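Uncharacterized HTH-type transcriptional regulator YybR (Bacillus subtilis, PDB 4A5N) probably binds DNA as a redox-sensing transcriptional regulator of the MarR/DUF24 (HxlR-like) type, here in its reduced form. Local coordinates at residues K26-L31 with L61-A66; V70-Y75 with V82-T87. The protein carries 1 engineered substitution. One frame throughout, in Å; residues are numbered along the deposited sequence.

Contact 1. Residues K26-L31 with L61-A66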
loop_
_atom_site.group_PDB
_atom_site.type_symbol
_atom_site.label_atom_id
_atom_site.label_comp_id
_atom_site.label_asym_id
_atom_site.label_seq_id
_atom_site.Cartn_x
_atom_site.Cartn_y
_atom_site.Cartn_z
ATOM N N LYS B 26 1.157 -8.316 2.381
ATOM C CA LYS B 26 1.160 -8.480 3.828
ATOM C C LYS B 26 2.505 -8.276 4.572
ATOM O O LYS B 26 2.512 -7.993 5.778
ATOM C CB LYS B 26 0.540 -9.843 4.185
ATOM C CG LYS B 26 0.509 -10.083 5.673
ATOM C CD LYS B 26 -0.493 -11.162 6.068
ATOM C CE LYS B 26 -0.821 -11.044 7.541
ATOM N NZ LYS B 26 -2.156 -11.648 7.813
ATOM N N TRP B 27 3.628 -8.357 3.857
ATOM C CA TRP B 27 4.921 -8.512 4.488
ATOM C C TRP B 27 5.946 -7.484 4.107
ATOM O O TRP B 27 6.827 -7.196 4.880
ATOM C CB TRP B 27 5.487 -9.866 4.116
ATOM C CG TRP B 27 4.552 -11.026 4.340
ATOM C CD1 TRP B 27 3.884 -11.766 3.384
ATOM C CD2 TRP B 27 4.170 -11.607 5.620
ATOM N NE1 TRP B 27 3.133 -12.767 3.973
ATOM C CE2 TRP B 27 3.267 -12.717 5.319
ATOM C CE3 TRP B 27 4.480 -11.332 6.942
ATOM C CZ2 TRP B 27 2.704 -13.485 6.312
ATOM C CZ3 TRP B 27 3.919 -12.127 7.936
ATOM C CH2 TRP B 27 3.046 -13.173 7.627
ATOM N N LYS B 28 5.886 -6.955 2.908
ATOM C CA LYS B 28 7.029 -6.141 2.451
ATOM C C LYS B 28 7.229 -4.891 3.290
ATOM O O LYS B 28 8.362 -4.447 3.494
ATOM C CB LYS B 28 6.889 -5.805 0.967
ATOM C CG LYS B 28 7.258 -6.937 0.015
ATOM C CD LYS B 28 6.821 -6.634 -1.399
ATOM C CE LYS B 28 6.908 -7.832 -2.299
ATOM N NZ LYS B 28 6.605 -7.416 -3.680
ATOM N N GLY B 29 6.140 -4.259 3.710
ATOM C CA GLY B 29 6.224 -3.059 4.549
ATOM C C GLY B 29 6.991 -3.266 5.842
ATOM O O GLY B 29 7.790 -2.416 6.257
ATOM N N ILE B 30 6.717 -4.402 6.493
ATOM C CA ILE B 30 7.358 -4.782 7.736
ATOM C C ILE B 30 8.831 -5.033 7.481
ATOM O O ILE B 30 9.675 -4.511 8.208
ATOM C CB ILE B 30 6.750 -6.093 8.316
ATOM C CG1 ILE B 30 5.279 -5.928 8.667
ATOM C CG2 ILE B 30 7.481 -6.560 9.585
ATOM C CD1 ILE B 30 4.585 -7.244 8.970
ATOM N N LEU B 31 9.126 -5.815 6.434
ATOM C CA LEU B 31 10.501 -6.190 6.076
ATOM C C LEU B 31 11.320 -4.917 5.826
ATOM O O LEU B 31 12.372 -4.724 6.406
ATOM C CB LEU B 31 10.538 -7.081 4.837
ATOM C CG LEU B 31 9.874 -8.448 5.080
ATOM C CD1 LEU B 31 9.934 -9.301 3.815
ATOM C CD2 LEU B 31 10.539 -9.094 6.280
ATOM N N LEU B 61 11.387 -11.415 -0.093
ATOM C CA LEU B 61 12.705 -10.763 -0.186
ATOM C C LEU B 61 13.258 -10.800 -1.632
ATOM O O LEU B 61 13.892 -9.857 -2.055
ATOM C CB LEU B 61 13.707 -11.377 0.820
ATOM C CG LEU B 61 13.506 -11.061 2.307
ATOM C CD1 LEU B 61 14.275 -12.050 3.199
ATOM C CD2 LEU B 61 13.889 -9.612 2.636
ATOM N N ARG B 62 13.019 -11.890 -2.360
ATOM C CA ARG B 62 13.455 -12.018 -3.764
ATOM C C ARG B 62 12.758 -10.974 -4.638
ATOM O O ARG B 62 13.376 -10.370 -5.532
ATOM C CB ARG B 62 13.184 -13.443 -4.330
ATOM C CG ARG B 62 14.289 -14.460 -4.061
ATOM C CD ARG B 62 14.039 -15.772 -4.809
ATOM N NE ARG B 62 15.234 -16.626 -4.881
ATOM C CZ ARG B 62 15.880 -16.975 -6.005
ATOM N NH1 ARG B 62 15.463 -16.579 -7.215
ATOM N NH2 ARG B 62 16.964 -17.748 -5.922
ATOM N N GLU B 63 11.473 -10.748 -4.387
ATOM C CA GLU B 63 10.739 -9.748 -5.154
ATOM C C GLU B 63 11.232 -8.336 -4.873
ATOM O O GLU B 63 11.420 -7.564 -5.791
ATOM C CB GLU B 63 9.244 -9.813 -4.878
ATOM C CG GLU B 63 8.643 -11.157 -5.205
ATOM C CD GLU B 63 7.147 -11.143 -5.132
ATOM O OE1 GLU B 63 6.598 -10.115 -4.699
ATOM O OE2 GLU B 63 6.522 -12.179 -5.504
ATOM N N LEU B 64 11.442 -7.990 -3.607
ATOM C CA LEU B 64 12.071 -6.670 -3.252
ATOM C C LEU B 64 13.442 -6.473 -3.890
ATOM O O LEU B 64 13.799 -5.362 -4.408
ATOM C CB LEU B 64 12.206 -6.574 -1.739
ATOM C CG LEU B 64 10.909 -6.178 -1.032
ATOM C CD1 LEU B 64 11.054 -6.411 0.472
ATOM C CD2 LEU B 64 10.523 -4.732 -1.329
ATOM N N GLU B 65 14.232 -7.547 -3.869
ATOM C CA GLU B 65 15.521 -7.572 -4.588
ATOM C C GLU B 65 15.354 -7.406 -6.100
ATOM O O GLU B 65 16.066 -6.592 -6.754
ATOM C CB GLU B 65 16.342 -8.838 -4.240
ATOM C CG GLU B 65 17.719 -8.887 -4.915
ATOM C CD GLU B 65 18.472 -10.196 -4.674
ATOM O OE1 GLU B 65 17.927 -11.119 -4.023
ATOM O OE2 GLU B 65 19.621 -10.288 -5.135
ATOM N N ALA B 66 14.411 -8.149 -6.681
ATOM C CA ALA B 66 14.211 -8.096 -8.123
ATOM C C ALA B 66 13.790 -6.687 -8.578
ATOM O O ALA B 66 14.126 -6.290 -9.675
ATOM C CB ALA B 66 13.188 -9.127 -8.576
#
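Within the winged helix-turn-helix fold of this HxlR-like regulator, the start of helix 28-35 packs against the last turns of helix 54-66, and five side chains make the contact. K28 and L64 run antiparallel alongside one another, so that the methylene chain of the lysine follows the isobutyl group of the leucine; CG of K28 lies 3.9 Å from CD1 of L64. Beyond CG the lysine is fully extended, which carries its ammonium past the leucine to E63. There NZ of K28 meets OE1 of E63 at 2.9 Å, a hydrogen-bonded salt bridge that uses the anti lone pair of the carboxylate oxygen, with the two side chains crossing at about a right angle. Lysine suits this place because its long aliphatic stem can lie in a buried, greasy setting while its ammonium is paired with, and probably stabilised by, the partly exposed E63. One turn further along helix 28-35, and one turn back along helix 54-66, L31 and L61 also cross nearly perpendicularly and touch tip to tip, CD1 of L31 to CD2 of L61 at 4.1 Å. The CB of L31 lies more loosely against CD1 of L64, at 4.4 Å. Leucine suits all three buried positions, its branched aliphatic end filling the helix interface.

Further out, F45 of helix 42-48 touches both L31 and L61, while L31 also rests on L57 and K28 on Q60, so the contact continues up helix 54-66. W27 occupies the N-cap position of helix 28-35 and packs on M56 and Q60. Its indole is flanked on one face by K26, whose CG sits 3.8 Å above the ring plane of W27. The backbone secures this first turn, with N of L31 bonded to O of W27 at 3.1 Å.

Contact 2. Residues V70-Y75 with V82-T87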
loop_
_atom_site.group_PDB
_atom_site.type_symbol
_atom_site.label_atom_id
_atom_site.label_comp_id
_atom_site.label_asym_id
_atom_site.label_seq_id
_atom_site.Cartn_x
_atom_site.Cartn_y
_atom_site.Cartn_z
ATOM N N VAL B 70 15.939 -3.942 -2.402
ATOM C CA VAL B 70 16.774 -4.636 -1.459
ATOM C C VAL B 70 18.007 -5.237 -2.119
ATOM O O VAL B 70 17.967 -5.712 -3.266
ATOM C CB VAL B 70 15.956 -5.709 -0.711
ATOM C CG1 VAL B 70 16.855 -6.669 0.077
ATOM C CG2 VAL B 70 14.968 -5.018 0.213
ATOM N N HIS B 71 19.123 -5.148 -1.389
ATOM C CA HIS B 71 20.375 -5.748 -1.758
ATOM C C HIS B 71 20.547 -6.981 -0.909
ATOM O O HIS B 71 20.307 -6.953 0.328
ATOM C CB HIS B 71 21.550 -4.765 -1.555
ATOM C CG HIS B 71 22.901 -5.383 -1.839
ATOM N ND1 HIS B 71 23.379 -5.567 -3.096
ATOM C CD2 HIS B 71 23.861 -5.885 -0.985
ATOM C CE1 HIS B 71 24.584 -6.154 -3.037
ATOM N NE2 HIS B 71 24.883 -6.357 -1.745
ATOM N N ARG B 72 20.892 -8.083 -1.566
ATOM C CA ARG B 72 21.247 -9.338 -0.872
ATOM C C ARG B 72 22.760 -9.613 -1.024
ATOM O O ARG B 72 23.241 -9.981 -2.113
ATOM C CB ARG B 72 20.445 -10.495 -1.462
ATOM C CG ARG B 72 20.617 -11.851 -0.794
ATOM C CD ARG B 72 19.772 -12.905 -1.505
ATOM N NE ARG B 72 19.672 -14.150 -0.729
ATOM C CZ ARG B 72 20.422 -15.247 -0.897
ATOM N NH1 ARG B 72 21.333 -15.336 -1.850
ATOM N NH2 ARG B 72 20.230 -16.288 -0.095
ATOM N N GLU B 73 23.483 -9.430 0.076
ATOM C CA GLU B 73 24.914 -9.636 0.129
ATOM C C GLU B 73 25.202 -11.038 0.657
ATOM O O GLU B 73 24.835 -11.359 1.785
ATOM C CB GLU B 73 25.557 -8.587 1.053
ATOM C CG GLU B 73 27.088 -8.599 1.091
ATOM C CD GLU B 73 27.746 -8.224 -0.244
ATOM O OE1 GLU B 73 27.180 -7.425 -1.015
ATOM O OE2 GLU B 73 28.852 -8.732 -0.522
ATOM N N VAL B 74 25.874 -11.843 -0.160
ATOM C CA VAL B 74 26.274 -13.184 0.227
ATOM C C VAL B 74 27.786 -13.240 0.468
ATOM O O VAL B 74 28.585 -12.972 -0.436
ATOM C CB VAL B 74 25.873 -14.220 -0.823
ATOM C CG1 VAL B 74 26.184 -15.622 -0.335
ATOM C CG2 VAL B 74 24.394 -14.080 -1.142
ATOM N N TYR B 75 28.153 -13.602 1.692
ATOM C CA TYR B 75 29.548 -13.810 2.062
ATOM C C TYR B 75 29.927 -15.238 1.765
ATOM O O TYR B 75 29.183 -16.185 2.079
ATOM C CB TYR B 75 29.769 -13.465 3.532
ATOM C CG TYR B 75 29.471 -12.005 3.812
ATOM C CD1 TYR B 75 28.170 -11.560 4.030
ATOM C CD2 TYR B 75 30.491 -11.061 3.806
ATOM C CE1 TYR B 75 27.902 -10.230 4.266
ATOM C CE2 TYR B 75 30.230 -9.731 4.041
ATOM C CZ TYR B 75 28.938 -9.323 4.280
ATOM O OH TYR B 75 28.700 -8.001 4.517
ATOM N N VAL B 82 24.328 -14.352 4.894
ATOM C CA VAL B 82 23.497 -13.560 4.000
ATOM C C VAL B 82 22.839 -12.388 4.731
ATOM O O VAL B 82 22.187 -12.551 5.794
ATOM C CB VAL B 82 22.480 -14.395 3.239
ATOM C CG1 VAL B 82 21.689 -13.519 2.289
ATOM C CG2 VAL B 82 23.210 -15.480 2.466
ATOM N N GLU B 83 23.028 -11.212 4.141
ATOM C CA GLU B 83 22.515 -9.951 4.689
ATOM C C GLU B 83 21.691 -9.157 3.679
ATOM O O GLU B 83 22.107 -8.987 2.539
ATOM C CB GLU B 83 23.686 -9.094 5.162
ATOM C CG GLU B 83 24.410 -9.711 6.343
ATOM C CD GLU B 83 25.617 -8.926 6.753
ATOM O OE1 GLU B 83 26.195 -8.201 5.900
ATOM O OE2 GLU B 83 25.969 -9.023 7.945
ATOM N N TYR B 84 20.527 -8.711 4.129
ATOM C CA TYR B 84 19.547 -7.949 3.360
ATOM C C TYR B 84 19.547 -6.489 3.831
ATOM O O TYR B 84 19.463 -6.216 5.042
ATOM C CB TYR B 84 18.159 -8.541 3.574
ATOM C CG TYR B 84 18.074 -9.949 3.111
ATOM C CD1 TYR B 84 17.758 -10.247 1.793
ATOM C CD2 TYR B 84 18.329 -10.997 3.986
ATOM C CE1 TYR B 84 17.710 -11.561 1.355
ATOM C CE2 TYR B 84 18.272 -12.319 3.557
ATOM C CZ TYR B 84 17.967 -12.584 2.233
ATOM O OH TYR B 84 17.883 -13.882 1.773
ATOM N N SER B 85 19.617 -5.565 2.878
ATOM C CA SER B 85 19.624 -4.147 3.191
ATOM C C SER B 85 18.848 -3.386 2.161
ATOM O O SER B 85 18.534 -3.936 1.066
ATOM C CB SER B 85 21.058 -3.657 3.223
ATOM O OG SER B 85 21.752 -4.030 2.040
ATOM N N LEU B 86 18.569 -2.115 2.461
ATOM C CA LEU B 86 17.922 -1.253 1.505
ATOM C C LEU B 86 18.985 -0.716 0.566
ATOM O O LEU B 86 20.053 -0.349 0.961
ATOM C CB LEU B 86 17.179 -0.099 2.172
ATOM C CG LEU B 86 16.068 -0.386 3.163
ATOM C CD1 LEU B 86 15.495 0.931 3.678
ATOM C CD2 LEU B 86 14.998 -1.250 2.474
ATOM N N THR B 87 18.667 -0.683 -0.700
ATOM C CA THR B 87 19.493 -0.019 -1.683
ATOM C C THR B 87 19.208 1.478 -1.558
ATOM O O THR B 87 18.197 1.882 -0.955
ATOM C CB THR B 87 19.114 -0.496 -3.094
ATOM O OG1 THR B 87 17.757 -0.133 -3.387
ATOM C CG2 THR B 87 19.293 -2.027 -3.224
HETATM O O HOH W 1 18.693 -16.105 2.748
#
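Strands 70-75 and 82-86 form the antiparallel beta hairpin that is the wing of this winged helix-turn-helix domain. The hydrogen-bonded pairs H71-S85 and E73-E83 each make two backbone bonds; N of H71 reaches O of S85 at 2.8 Å. The tight part lies toward the helices, where V70 and L86 pack on M35 and the ring of Y84, resting on M35 and L61, receives CG1 of V70 at its edge, 4.1 Å from CD1 of Y84. Tyrosine suits this place, its ring apolar and its hydroxyl reaching R72 at the solvent end of that face. R72 runs alongside, its CG anti to the backbone N (chi1 -176°), and brings NE to OH of Y84 at 3.1 Å, in the guanidinium plane and nearly straight (164°). CG1 of V82 sits over one guanidinium face, off toward its edge. A water lies 2.6 Å from OH of Y84 and also meets NH2 of R72. A leucine in place of Y84 removes the phenolic oxygen and would probably leave NE of R72 and the water without that partner, loosening the guanidinium.

On the other face, buried E83 has two partners: OH of Y75 donates to OE1 of E83 at 2.9 Å from above the carboxylate plane, and K39 pairs with OE2. Looser are exposed H71 and partly exposed E73, whose bent chain (chi2 65°) brings OE1 into the imidazole plane, 2.6 Å from NE2 of H71.

Contact 1 is buried near the centre of the chain and joins two helices, whereas contact 2 lies about 13 Å, centre to centre, from the middle of the chain and pairs the two strands of the wing, partly in solvent. Their chemistry follows: leucines and a lysine stem in apolar contact, with a single salt bridge at its partly exposed edge, in the first; backbone hydrogen bonds with polar side-chain pairs in the second. Helix 54-66 is followed, after a short turn, by strand 70-75, and there O of L64 probably accepts a hydrogen bond from N of V70, at 3.3 Å. Further along the hairpin, CD1 of L61 packs on CZ of Y84 at 3.9 Å. Thus L61 and L64 serve both contacts.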